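Side-chain contacts in DTDP-4-dehydrorhamnose reductase, rfbD ortholog (Clostridium acetobutylicum, PDB 1VL0), which probably catalyses the nicotinamide-dependent reduction of dTDP-6-deoxy-L-lyxo-4-hexulose to dTDP-L-rhamnose, and binds NADH: residues Y156-A161 with R202-V207; R26-Q31 with V66-A71; L263-L268 with D274-W279. All blocks are in the same frame, centred on the assembly; numbering follows the deposited sequence.

Interaction 1. Residues Y156-A161 with R202-V207. With NAI (1,4-dihydronicotinamide adenine dinucleotide), chain D.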
loop_
_atom_site.group_PDB
_atom_site.type_symbol
_atom_site.label_atom_id
_atom_site.label_comp_id
_atom_site.label_asym_id
_atom_site.label_seq_id
_atom_site.Cartn_x
_atom_site.Cartn_y
_atom_site.Cartn_z
ATOM N N TYR A 156 9.107 -6.749 8.690
ATOM C CA TYR A 156 9.206 -5.950 9.917
ATOM C C TYR A 156 9.937 -4.670 9.515
ATOM O O TYR A 156 10.997 -4.701 8.957
ATOM C CB TYR A 156 10.005 -6.637 11.006
ATOM C CG TYR A 156 9.681 -8.086 11.319
ATOM C CD1 TYR A 156 10.244 -9.113 10.583
ATOM C CD2 TYR A 156 8.873 -8.422 12.388
ATOM C CE1 TYR A 156 10.008 -10.439 10.910
ATOM C CE2 TYR A 156 8.617 -9.737 12.702
ATOM C CZ TYR A 156 9.214 -10.735 11.976
ATOM O OH TYR A 156 8.932 -12.062 12.282
ATOM N N ILE A 157 9.317 -3.535 9.746
ATOM C CA ILE A 157 10.006 -2.244 9.552
ATOM C C ILE A 157 10.205 -1.696 10.936
ATOM O O ILE A 157 9.239 -1.567 11.684
ATOM C CB ILE A 157 9.185 -1.310 8.655
ATOM C CG1 ILE A 157 9.224 -1.830 7.190
ATOM C CG2 ILE A 157 9.693 0.144 8.688
ATOM C CD1 ILE A 157 8.126 -1.307 6.385
ATOM N N VAL A 158 11.460 -1.416 11.283
ATOM C CA VAL A 158 11.811 -0.909 12.610
ATOM C C VAL A 158 12.505 0.456 12.472
ATOM O O VAL A 158 13.640 0.531 11.956
ATOM C CB VAL A 158 12.699 -1.887 13.380
ATOM C CG1 VAL A 158 12.970 -1.363 14.818
ATOM C CG2 VAL A 158 12.042 -3.323 13.437
ATOM N N ARG A 159 11.771 1.523 12.796
ATOM C CA ARG A 159 12.276 2.886 12.700
ATOM C C ARG A 159 13.043 3.236 13.943
ATOM O O ARG A 159 12.552 3.077 15.052
ATOM C CB ARG A 159 11.143 3.909 12.503
ATOM C CG ARG A 159 10.265 3.641 11.318
ATOM C CD ARG A 159 9.380 4.830 11.006
ATOM N NE ARG A 159 8.516 4.588 9.846
ATOM C CZ ARG A 159 7.212 4.783 9.773
ATOM N NH1 ARG A 159 6.516 5.237 10.803
ATOM N NH2 ARG A 159 6.603 4.507 8.626
ATOM N N THR A 160 14.243 3.760 13.768
ATOM C CA THR A 160 15.016 4.190 14.905
ATOM C C THR A 160 15.587 5.609 14.705
ATOM O O THR A 160 15.289 6.261 13.703
ATOM C CB THR A 160 16.081 3.167 15.267
ATOM O OG1 THR A 160 16.642 3.522 16.551
ATOM C CG2 THR A 160 17.244 3.174 14.309
ATOM N N ALA A 161 16.359 6.095 15.682
ATOM C CA ALA A 161 16.855 7.475 15.643
ATOM C C ALA A 161 18.006 7.651 16.613
ATOM O O ALA A 161 18.116 6.900 17.594
ATOM C CB ALA A 161 15.727 8.455 16.031
ATOM N N ARG A 202 17.857 -5.924 20.603
ATOM C CA ARG A 202 16.967 -6.732 21.400
ATOM C C ARG A 202 15.577 -6.688 20.824
ATOM O O ARG A 202 14.874 -7.679 20.783
ATOM C CB ARG A 202 16.924 -6.238 22.858
ATOM C CG ARG A 202 18.089 -6.637 23.702
ATOM C CD ARG A 202 18.055 -6.006 25.073
ATOM N NE ARG A 202 19.276 -6.240 25.876
ATOM C CZ ARG A 202 19.532 -5.622 27.048
ATOM N NH1 ARG A 202 18.672 -4.732 27.568
ATOM N NH2 ARG A 202 20.641 -5.890 27.702
ATOM N N VAL A 203 15.123 -5.502 20.432
ATOM C CA VAL A 203 13.794 -5.384 19.863
ATOM C C VAL A 203 13.687 -6.126 18.514
ATOM O O VAL A 203 12.749 -6.904 18.290
ATOM C CB VAL A 203 13.397 -3.911 19.703
ATOM C CG1 VAL A 203 12.223 -3.775 18.742
ATOM C CG2 VAL A 203 13.026 -3.353 21.103
ATOM N N VAL A 204 14.670 -5.906 17.647
ATOM C CA VAL A 204 14.717 -6.568 16.358
ATOM C C VAL A 204 14.601 -8.044 16.562
ATOM O O VAL A 204 13.795 -8.684 15.876
ATOM C CB VAL A 204 15.961 -6.244 15.572
ATOM C CG1 VAL A 204 16.170 -7.228 14.398
ATOM C CG2 VAL A 204 15.846 -4.853 15.031
ATOM N N LEU A 205 15.388 -8.603 17.464
ATOM C CA LEU A 205 15.389 -10.077 17.625
ATOM C C LEU A 205 14.146 -10.588 18.344
ATOM O O LEU A 205 13.736 -11.744 18.142
ATOM C CB LEU A 205 16.638 -10.512 18.351
ATOM C CG LEU A 205 17.964 -10.210 17.619
ATOM C CD1 LEU A 205 19.162 -10.443 18.558
ATOM C CD2 LEU A 205 18.111 -11.012 16.362
ATOM N N LYS A 206 13.564 -9.758 19.206
ATOM C CA LYS A 206 12.277 -10.059 19.856
ATOM C C LYS A 206 11.107 -10.218 18.842
ATOM O O LYS A 206 10.368 -11.207 18.880
ATOM C CB LYS A 206 11.921 -8.928 20.837
ATOM C CG LYS A 206 10.563 -9.028 21.585
ATOM C CD LYS A 206 10.215 -7.633 22.296
ATOM C CE LYS A 206 8.824 -7.586 23.042
ATOM N NZ LYS A 206 8.652 -8.874 23.884
ATOM N N VAL A 207 10.900 -9.222 17.988
ATOM C CA VAL A 207 9.789 -9.288 17.040
ATOM C C VAL A 207 9.940 -10.462 16.082
ATOM O O VAL A 207 8.956 -11.090 15.730
ATOM C CB VAL A 207 9.511 -7.984 16.285
ATOM C CG1 VAL A 207 9.116 -6.878 17.291
ATOM C CG2 VAL A 207 10.686 -7.538 15.436
HETATM P PA NAI D . 26.297 2.252 9.858
HETATM O O1A NAI D . 26.529 3.464 8.998
HETATM O O2A NAI D . 27.107 2.236 11.130
HETATM O O5B NAI D . 26.504 0.973 8.911
HETATM C C5B NAI D . 25.794 0.940 7.689
HETATM C C4B NAI D . 26.405 -0.076 6.732
HETATM O O4B NAI D . 25.930 0.167 5.410
HETATM C C3B NAI D . 27.926 -0.024 6.597
HETATM O O3B NAI D . 28.511 -1.199 7.126
HETATM C C2B NAI D . 28.119 0.099 5.078
HETATM O O2B NAI D . 29.331 -0.444 4.572
HETATM C C1B NAI D . 26.827 -0.574 4.605
HETATM N N9A NAI D . 26.506 -0.548 3.166
HETATM C C8A NAI D . 26.556 0.560 2.366
HETATM N N7A NAI D . 26.226 0.191 1.111
HETATM C C5A NAI D . 25.983 -1.139 1.069
HETATM C C6A NAI D . 25.618 -1.991 0.025
HETATM N N6A NAI D . 25.468 -1.537 -1.210
HETATM N N1A NAI D . 25.428 -3.329 0.284
HETATM C C2A NAI D . 25.590 -3.818 1.584
HETATM N N3A NAI D . 25.978 -2.990 2.608
HETATM C C4A NAI D . 26.161 -1.644 2.368
HETATM O O3 NAI D . 24.721 2.141 10.137
HETATM P PN NAI D . 23.974 2.175 11.574
HETATM O O1N NAI D . 23.930 0.827 12.173
HETATM O O2N NAI D . 24.381 3.412 12.276
HETATM O O5D NAI D . 22.457 2.307 11.027
HETATM C C5D NAI D . 21.646 1.141 10.976
HETATM C C4D NAI D . 20.280 1.504 10.456
HETATM O O4D NAI D . 19.646 2.500 11.288
HETATM C C3D NAI D . 20.324 2.058 9.033
HETATM O O3D NAI D . 19.352 1.331 8.337
HETATM C C2D NAI D . 19.962 3.538 9.158
HETATM O O2D NAI D . 19.258 4.139 8.076
HETATM C C1D NAI D . 19.104 3.503 10.428
HETATM N N1N NAI D . 19.102 4.761 11.173
HETATM C C2N NAI D . 20.237 5.129 11.860
HETATM C C3N NAI D . 20.206 6.318 12.586
HETATM C C7N NAI D . 21.485 6.944 13.057
HETATM O O7N NAI D . 21.388 7.951 14.028
HETATM N N7N NAI D . 22.662 6.544 12.561
HETATM C C4N NAI D . 19.042 7.098 12.606
HETATM C C5N NAI D . 17.900 6.712 11.903
HETATM C C6N NAI D . 17.970 5.522 11.187
#
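Tyr156 and Val207 carry most of the apolar contact between strand residues 156-161 and helix residues 202-207, their side chains sliding past one another in opposite directions. The ring atom CD2 of Tyr156 lies 3.7 Å from CG2 of Val207, the methyl that sits between the backbone N and carbonyl carbon of its own residue (CG1 beside the N, chi1 -62°). A second and looser apolar pair lies further along the strand: CG2 of Val158 and CG2 of Val204 are 4.4 Å apart. All four touching residues are buried, and together the segments bury 203 Å².

A strand of a mainly parallel sheet covered by a helix is the layered arrangement of the Rossmann-type nucleotide-binding fold of this extended short-chain dehydrogenase family. Here helix 197-210 lies over strand 155-164, and Val204 also touches Ile111 of the adjacent strand 107-113.

One polar atom comes next to the aromatic ring without a hydrogen bond across the interface. CE2 of Tyr156 is 3.3 Å from the carbonyl O of Val207, which approaches the ring obliquely. The phenol oxygen is satisfied elsewhere, by a hydrogen bond to Glu107.

The cofactor contacts belong to the far end of the strand. O of Thr160 is 3.2 Å from the dihydronicotinamide atom C5N, and CA of Ala161 is 3.8 Å from C4N, the carbon that carries the transferable hydride in a reduced nicotinamide.

Interaction 2. Residues R26-Q31 with V66-A71. With NAI (1,4-dihydronicotinamide adenine dinucleotide), chain D.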
loop_
_atom_site.group_PDB
_atom_site.type_symbol
_atom_site.label_atom_id
_atom_site.label_comp_id
_atom_site.label_asym_id
_atom_site.label_seq_id
_atom_site.Cartn_x
_atom_site.Cartn_y
_atom_site.Cartn_z
ATOM N N ARG A 26 26.884 -5.076 13.923
ATOM C CA ARG A 26 27.785 -5.611 14.955
ATOM C C ARG A 26 27.063 -6.021 16.230
ATOM O O ARG A 26 27.364 -7.058 16.794
ATOM C CB ARG A 26 28.876 -4.610 15.307
ATOM C CG ARG A 26 29.910 -4.466 14.242
ATOM C CD ARG A 26 30.887 -3.360 14.518
ATOM N NE ARG A 26 31.965 -3.328 13.553
ATOM C CZ ARG A 26 33.252 -3.322 13.842
ATOM N NH1 ARG A 26 33.665 -3.349 15.092
ATOM N NH2 ARG A 26 34.146 -3.318 12.865
ATOM N N GLU A 27 26.110 -5.216 16.686
ATOM C CA GLU A 27 25.407 -5.550 17.890
ATOM C C GLU A 27 24.534 -6.797 17.739
ATOM O O GLU A 27 24.460 -7.636 18.653
ATOM C CB GLU A 27 24.646 -4.366 18.412
ATOM C CG GLU A 27 23.953 -4.603 19.755
ATOM C CD GLU A 27 24.869 -4.965 20.944
ATOM O OE1 GLU A 27 26.101 -4.643 20.973
ATOM O OE2 GLU A 27 24.350 -5.581 21.906
ATOM N N ILE A 28 23.905 -6.960 16.575
ATOM C CA ILE A 28 23.075 -8.117 16.340
ATOM C C ILE A 28 23.942 -9.371 16.324
ATOM O O ILE A 28 23.584 -10.393 16.910
ATOM C CB ILE A 28 22.328 -7.947 15.032
ATOM C CG1 ILE A 28 21.242 -6.869 15.203
ATOM C CG2 ILE A 28 21.686 -9.261 14.602
ATOM C CD1 ILE A 28 20.405 -6.579 13.973
ATOM N N GLN A 29 25.085 -9.292 15.652
ATOM C CA GLN A 29 26.013 -10.434 15.651
ATOM C C GLN A 29 26.370 -10.813 17.092
ATOM O O GLN A 29 26.345 -11.975 17.449
ATOM C CB GLN A 29 27.274 -10.096 14.871
ATOM C CG GLN A 29 27.029 -10.039 13.423
ATOM C CD GLN A 29 28.268 -9.798 12.621
ATOM O OE1 GLN A 29 28.531 -8.667 12.174
ATOM N NE2 GLN A 29 29.033 -10.842 12.426
ATOM N N LYS A 30 26.642 -9.797 17.917
ATOM C CA LYS A 30 27.038 -10.003 19.297
ATOM C C LYS A 30 25.917 -10.634 20.133
ATOM O O LYS A 30 26.166 -11.589 20.874
ATOM C CB LYS A 30 27.484 -8.683 19.891
ATOM C CG LYS A 30 27.897 -8.717 21.338
ATOM C CD LYS A 30 28.631 -7.419 21.657
ATOM C CE LYS A 30 28.653 -7.106 23.139
ATOM N NZ LYS A 30 29.362 -5.800 23.353
ATOM N N GLN A 31 24.685 -10.168 19.967
ATOM C CA GLN A 31 23.556 -10.745 20.692
ATOM C C GLN A 31 23.155 -12.135 20.188
ATOM O O GLN A 31 22.477 -12.882 20.896
ATOM C CB GLN A 31 22.363 -9.793 20.668
ATOM C CG GLN A 31 22.570 -8.510 21.521
ATOM C CD GLN A 31 21.338 -7.658 21.642
ATOM O OE1 GLN A 31 20.240 -8.137 21.378
ATOM N NE2 GLN A 31 21.493 -6.384 22.035
ATOM N N VAL A 66 15.716 -15.420 7.273
ATOM C CA VAL A 66 15.482 -14.004 7.650
ATOM C C VAL A 66 16.628 -13.241 7.082
ATOM O O VAL A 66 17.771 -13.740 7.098
ATOM C CB VAL A 66 15.550 -13.731 9.166
ATOM C CG1 VAL A 66 15.020 -12.286 9.467
ATOM C CG2 VAL A 66 14.804 -14.778 9.954
ATOM N N VAL A 67 16.331 -12.057 6.543
ATOM C CA VAL A 67 17.339 -11.084 6.235
ATOM C C VAL A 67 17.052 -9.895 7.123
ATOM O O VAL A 67 15.909 -9.436 7.237
ATOM C CB VAL A 67 17.398 -10.690 4.709
ATOM C CG1 VAL A 67 16.072 -10.177 4.182
ATOM C CG2 VAL A 67 18.506 -9.620 4.431
ATOM N N ILE A 68 18.101 -9.409 7.779
ATOM C CA ILE A 68 18.074 -8.162 8.498
ATOM C C ILE A 68 18.917 -7.152 7.756
ATOM O O ILE A 68 20.124 -7.291 7.646
ATOM C CB ILE A 68 18.590 -8.312 9.940
ATOM C CG1 ILE A 68 17.797 -9.388 10.660
ATOM C CG2 ILE A 68 18.395 -7.051 10.737
ATOM C CD1 ILE A 68 18.336 -9.785 12.024
ATOM N N ASN A 69 18.273 -6.090 7.285
ATOM C CA ASN A 69 19.007 -5.121 6.500
ATOM C C ASN A 69 19.437 -3.918 7.329
ATOM O O ASN A 69 18.604 -3.053 7.669
ATOM C CB ASN A 69 18.197 -4.634 5.322
ATOM C CG ASN A 69 18.963 -3.664 4.494
ATOM O OD1 ASN A 69 20.184 -3.781 4.384
ATOM N ND2 ASN A 69 18.278 -2.735 3.880
ATOM N N CYS A 70 20.741 -3.862 7.627
ATOM C CA CYS A 70 21.337 -2.763 8.393
ATOM C C CYS A 70 22.141 -1.828 7.509
ATOM O O CYS A 70 22.721 -0.875 7.995
ATOM C CB CYS A 70 22.242 -3.314 9.498
ATOM S SG CYS A 70 21.374 -4.456 10.599
ATOM N N ALA A 71 22.185 -2.113 6.215
ATOM C CA ALA A 71 22.949 -1.292 5.271
ATOM C C ALA A 71 22.154 -0.032 4.965
ATOM O O ALA A 71 20.957 -0.107 4.772
ATOM C CB ALA A 71 23.163 -2.052 3.996
HETATM P PA NAI D . 26.297 2.252 9.858
HETATM O O1A NAI D . 26.529 3.464 8.998
HETATM O O2A NAI D . 27.107 2.236 11.130
HETATM O O5B NAI D . 26.504 0.973 8.911
HETATM C C5B NAI D . 25.794 0.940 7.689
HETATM C C4B NAI D . 26.405 -0.076 6.732
HETATM O O4B NAI D . 25.930 0.167 5.410
HETATM C C3B NAI D . 27.926 -0.024 6.597
HETATM O O3B NAI D . 28.511 -1.199 7.126
HETATM C C2B NAI D . 28.119 0.099 5.078
HETATM O O2B NAI D . 29.331 -0.444 4.572
HETATM C C1B NAI D . 26.827 -0.574 4.605
HETATM N N9A NAI D . 26.506 -0.548 3.166
HETATM C C8A NAI D . 26.556 0.560 2.366
HETATM N N7A NAI D . 26.226 0.191 1.111
HETATM C C5A NAI D . 25.983 -1.139 1.069
HETATM C C6A NAI D . 25.618 -1.991 0.025
HETATM N N6A NAI D . 25.468 -1.537 -1.210
HETATM N N1A NAI D . 25.428 -3.329 0.284
HETATM C C2A NAI D . 25.590 -3.818 1.584
HETATM N N3A NAI D . 25.978 -2.990 2.608
HETATM C C4A NAI D . 26.161 -1.644 2.368
HETATM O O3 NAI D . 24.721 2.141 10.137
HETATM P PN NAI D . 23.974 2.175 11.574
HETATM O O1N NAI D . 23.930 0.827 12.173
HETATM O O2N NAI D . 24.381 3.412 12.276
HETATM O O5D NAI D . 22.457 2.307 11.027
HETATM C C5D NAI D . 21.646 1.141 10.976
HETATM C C4D NAI D . 20.280 1.504 10.456
HETATM O O4D NAI D . 19.646 2.500 11.288
HETATM C C3D NAI D . 20.324 2.058 9.033
HETATM O O3D NAI D . 19.352 1.331 8.337
HETATM C C2D NAI D . 19.962 3.538 9.158
HETATM O O2D NAI D . 19.258 4.139 8.076
HETATM C C1D NAI D . 19.104 3.503 10.428
HETATM N N1N NAI D . 19.102 4.761 11.173
HETATM C C2N NAI D . 20.237 5.129 11.860
HETATM C C3N NAI D . 20.206 6.318 12.586
HETATM C C7N NAI D . 21.485 6.944 13.057
HETATM O O7N NAI D . 21.388 7.951 14.028
HETATM N N7N NAI D . 22.662 6.544 12.561
HETATM C C4N NAI D . 19.042 7.098 12.606
HETATM C C5N NAI D . 17.900 6.712 11.903
HETATM C C6N NAI D . 17.970 5.522 11.187
#
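Ile28 of helix 23-32 meets Ile68 of strand 66-69 tip to tip, CD1 of Ile28 standing 3.8 Å from CG2 of Ile68. The same CD1 methyl also reaches SG of Cys70, at 4.1 Å, so one terminal carbon bridges two residues of the same side of the strand and its exit. An extended Ile28 chain (chi2 180°) carries the methyl across a backbone separation of 9.3 Å between CA of Ile28 and CA of Ile68. This is the tight part, wholly buried but small: 101 Å² summed over both sides. Ile17 of strand 13-18 adds to the packing around Ile28, and Val109 of strand 107-113 to that around Ile68.

The solvent side of the helix is that of Arg26 and Lys30, which are exposed. Glu27 and Gln31 instead border helix 197-210 and pair with each other one turn apart: NE2 of Gln31 donates to OE2 of Glu27 over 3.0 Å, onto the anti lone pair, and has O of Val198 as its second partner.

Helix 23-32 follows the first strand of the Rossmann-type fold, and Leu24 near its start binds NADH. Beyond strand 66-69 the chain forms an Asx turn, with N of Ala71 donating to OD1 of Asn69 at 3.2 Å from above the carbonyl plane. CB of Ala71 then lies 3.3 Å from N3A of the adenine. With no hydrogen bond between the segments, helix and strand are joined here by dispersion and hydrophobic burial alone, whereas the directional polar bonds run within each segment or to neighbouring parts of the fold.

Interaction 3. Residues L263-L268 with D274-W279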
loop_
_atom_site.group_PDB
_atom_site.type_symbol
_atom_site.label_atom_id
_atom_site.label_comp_id
_atom_site.label_asym_id
_atom_site.label_seq_id
_atom_site.Cartn_x
_atom_site.Cartn_y
_atom_site.Cartn_z
ATOM N N LEU A 263 9.903 9.533 18.751
ATOM C CA LEU A 263 9.046 8.466 18.352
ATOM C C LEU A 263 8.496 7.753 19.560
ATOM O O LEU A 263 9.242 7.349 20.431
ATOM C CB LEU A 263 9.826 7.453 17.522
ATOM C CG LEU A 263 10.543 8.015 16.310
ATOM C CD1 LEU A 263 11.205 6.818 15.543
ATOM C CD2 LEU A 263 9.621 8.753 15.399
ATOM N N ARG A 264 7.193 7.559 19.601
ATOM C CA ARG A 264 6.618 6.708 20.602
ATOM C C ARG A 264 6.756 5.264 20.102
ATOM O O ARG A 264 6.467 4.978 18.940
ATOM C CB ARG A 264 5.165 7.061 20.786
ATOM C CG ARG A 264 4.503 6.354 21.911
ATOM C CD ARG A 264 3.134 6.862 22.218
ATOM N NE ARG A 264 2.504 6.017 23.233
ATOM C CZ ARG A 264 1.267 6.151 23.697
ATOM N NH1 ARG A 264 0.509 7.114 23.266
ATOM N NH2 ARG A 264 0.792 5.301 24.597
ATOM N N ASN A 265 7.158 4.359 20.986
ATOM C CA ASN A 265 7.233 2.960 20.685
ATOM C C ASN A 265 5.859 2.338 20.934
ATOM O O ASN A 265 5.709 1.353 21.716
ATOM C CB ASN A 265 8.272 2.241 21.569
ATOM C CG ASN A 265 9.739 2.565 21.244
ATOM O OD1 ASN A 265 10.094 3.508 20.538
ATOM N ND2 ASN A 265 10.596 1.795 21.825
ATOM N N TYR A 266 4.864 2.822 20.191
ATOM C CA TYR A 266 3.428 2.490 20.416
ATOM C C TYR A 266 3.063 1.056 20.060
ATOM O O TYR A 266 2.357 0.364 20.777
ATOM C CB TYR A 266 2.584 3.470 19.636
ATOM C CG TYR A 266 1.154 3.607 20.082
ATOM C CD1 TYR A 266 0.787 3.539 21.404
ATOM C CD2 TYR A 266 0.149 3.821 19.134
ATOM C CE1 TYR A 266 -0.566 3.672 21.782
ATOM C CE2 TYR A 266 -1.150 3.941 19.476
ATOM C CZ TYR A 266 -1.513 3.878 20.815
ATOM O OH TYR A 266 -2.849 4.030 21.117
HETATM N N MSE A 267 3.603 0.566 18.971
HETATM C CA MSE A 267 3.301 -0.826 18.573
HETATM C C MSE A 267 3.850 -1.825 19.541
HETATM O O MSE A 267 3.244 -2.888 19.771
HETATM C CB MSE A 267 3.846 -1.102 17.171
HETATM C CG MSE A 267 2.992 -0.480 16.090
HETATM SE SE MSE A 267 1.377 -1.590 15.796
HETATM C CE MSE A 267 2.225 -3.218 15.129
ATOM N N LEU A 268 5.014 -1.531 20.105
ATOM C CA LEU A 268 5.531 -2.363 21.192
ATOM C C LEU A 268 4.641 -2.338 22.424
ATOM O O LEU A 268 4.288 -3.398 22.978
ATOM C CB LEU A 268 6.955 -1.970 21.535
ATOM C CG LEU A 268 8.014 -2.407 20.519
ATOM C CD1 LEU A 268 9.376 -1.844 20.937
ATOM C CD2 LEU A 268 8.097 -3.931 20.365
ATOM N N ASP A 274 7.181 -2.674 25.354
ATOM C CA ASP A 274 8.309 -1.785 25.099
ATOM C C ASP A 274 9.483 -2.101 26.038
ATOM O O ASP A 274 9.611 -1.540 27.124
ATOM C CB ASP A 274 7.920 -0.323 25.233
ATOM C CG ASP A 274 9.085 0.617 24.865
ATOM O OD1 ASP A 274 10.117 0.084 24.346
ATOM O OD2 ASP A 274 9.059 1.866 25.008
ATOM N N ILE A 275 10.348 -3.000 25.600
ATOM C CA ILE A 275 11.493 -3.413 26.382
ATOM C C ILE A 275 12.678 -2.483 26.345
ATOM O O ILE A 275 13.681 -2.791 26.932
ATOM C CB ILE A 275 11.924 -4.826 25.956
ATOM C CG1 ILE A 275 12.335 -4.885 24.472
ATOM C CG2 ILE A 275 10.791 -5.818 26.240
ATOM C CD1 ILE A 275 13.224 -6.052 24.156
ATOM N N THR A 276 12.605 -1.351 25.641
ATOM C CA THR A 276 13.728 -0.415 25.642
ATOM C C THR A 276 13.877 0.219 27.015
ATOM O O THR A 276 12.953 0.252 27.801
ATOM C CB THR A 276 13.609 0.707 24.601
ATOM O OG1 THR A 276 12.397 1.464 24.800
ATOM C CG2 THR A 276 13.515 0.150 23.217
ATOM N N ARG A 277 15.067 0.729 27.286
ATOM C CA ARG A 277 15.331 1.342 28.558
ATOM C C ARG A 277 15.331 2.840 28.411
ATOM O O ARG A 277 15.392 3.387 27.311
ATOM C CB ARG A 277 16.694 0.887 29.102
ATOM C CG ARG A 277 16.759 -0.577 29.416
ATOM C CD ARG A 277 18.128 -1.073 29.618
ATOM N NE ARG A 277 18.911 -0.950 28.399
ATOM C CZ ARG A 277 20.170 -1.289 28.279
ATOM N NH1 ARG A 277 20.837 -1.769 29.313
ATOM N NH2 ARG A 277 20.761 -1.161 27.111
ATOM N N GLU A 278 15.258 3.497 29.548
ATOM C CA GLU A 278 15.399 4.958 29.627
ATOM C C GLU A 278 16.754 5.332 29.029
ATOM O O GLU A 278 17.760 4.657 29.267
ATOM C CB GLU A 278 15.352 5.400 31.099
ATOM C CG GLU A 278 13.998 5.301 31.771
ATOM C CD GLU A 278 13.005 6.312 31.241
ATOM O OE1 GLU A 278 13.429 7.406 30.736
ATOM O OE2 GLU A 278 11.792 5.992 31.332
ATOM N N TRP A 279 16.780 6.444 28.293
ATOM C CA TRP A 279 17.921 6.762 27.493
ATOM C C TRP A 279 19.181 6.930 28.329
ATOM O O TRP A 279 20.239 6.487 27.955
ATOM C CB TRP A 279 17.617 7.974 26.619
ATOM C CG TRP A 279 17.528 9.321 27.253
ATOM C CD1 TRP A 279 16.396 9.956 27.685
ATOM C CD2 TRP A 279 18.604 10.248 27.448
ATOM N NE1 TRP A 279 16.702 11.212 28.145
ATOM C CE2 TRP A 279 18.049 11.422 28.026
ATOM C CE3 TRP A 279 19.987 10.202 27.223
ATOM C CZ2 TRP A 279 18.830 12.534 28.373
ATOM C CZ3 TRP A 279 20.746 11.271 27.538
ATOM C CH2 TRP A 279 20.161 12.462 28.109
#
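OD1 of Asp274 is gripped by three groups, one of which crosses from residues 263-268. The shortest bond comes from OG1 of Thr276, at 2.7 Å on the syn side of the carboxylate. N of Thr276 donates to the same oxygen over 3.2 Å, completing an Asx turn, and ND2 of Asn265 does so over 3.1 Å with an N-H...O angle of 150°. The two nitrogens stand well out of the carboxylate plane, on opposite faces of it.

Asn265 and Asp274 cross at about a right angle, with amide and carboxylate planes 48° apart; CB of Asn265 also packs 3.5 Å from OD2 of Asp274. The Asp274 carboxylate is brought there by a chi1 of -176°, which sets CG opposite the backbone N. The carbonyl oxygen of Thr219, after strand 214-217, bonds to ND2 of Asn265 and OG1 of Thr276, whose single proton must be shared or given to one acceptor.

On the apolar side, CB of Leu268 lies 3.8 Å from CA of Asp274, and Leu268 also rests on Phe216. Nearby, Tyr266 and Met267 meet the second subunit.

Two bonds fold residues 274-276 round the oxygen and one, from Asn265, joins them to the start of helix 266-270; together, even with the hydroxyl proton shared, they would probably stabilise the Asp274 carboxylate anion and limit its rotation.

Interactions 1 and 2 each set a helix against a strand of the same sheet, with centres 11 Å apart, and meet directly where CG1 of Val204 lies 4.1 Å from CD1 of Ile68. They approach the dinucleotide from different parts: interaction 1 at the dihydronicotinamide, interaction 2 at the adenosine half. Interaction 3 touches helix 197-210 through Ile275, its centre 10 Å from that of interaction 1; Ile275 CG1 packs 3.8 Å from Val203 CG2, so this helix carries the strand contact and the loop contact together. Interactions 2 and 3 do not touch, their centres being 19 Å apart. Interaction 3 is also more remote from the cofactor, the Asn265 side chain lying about 12 Å from it.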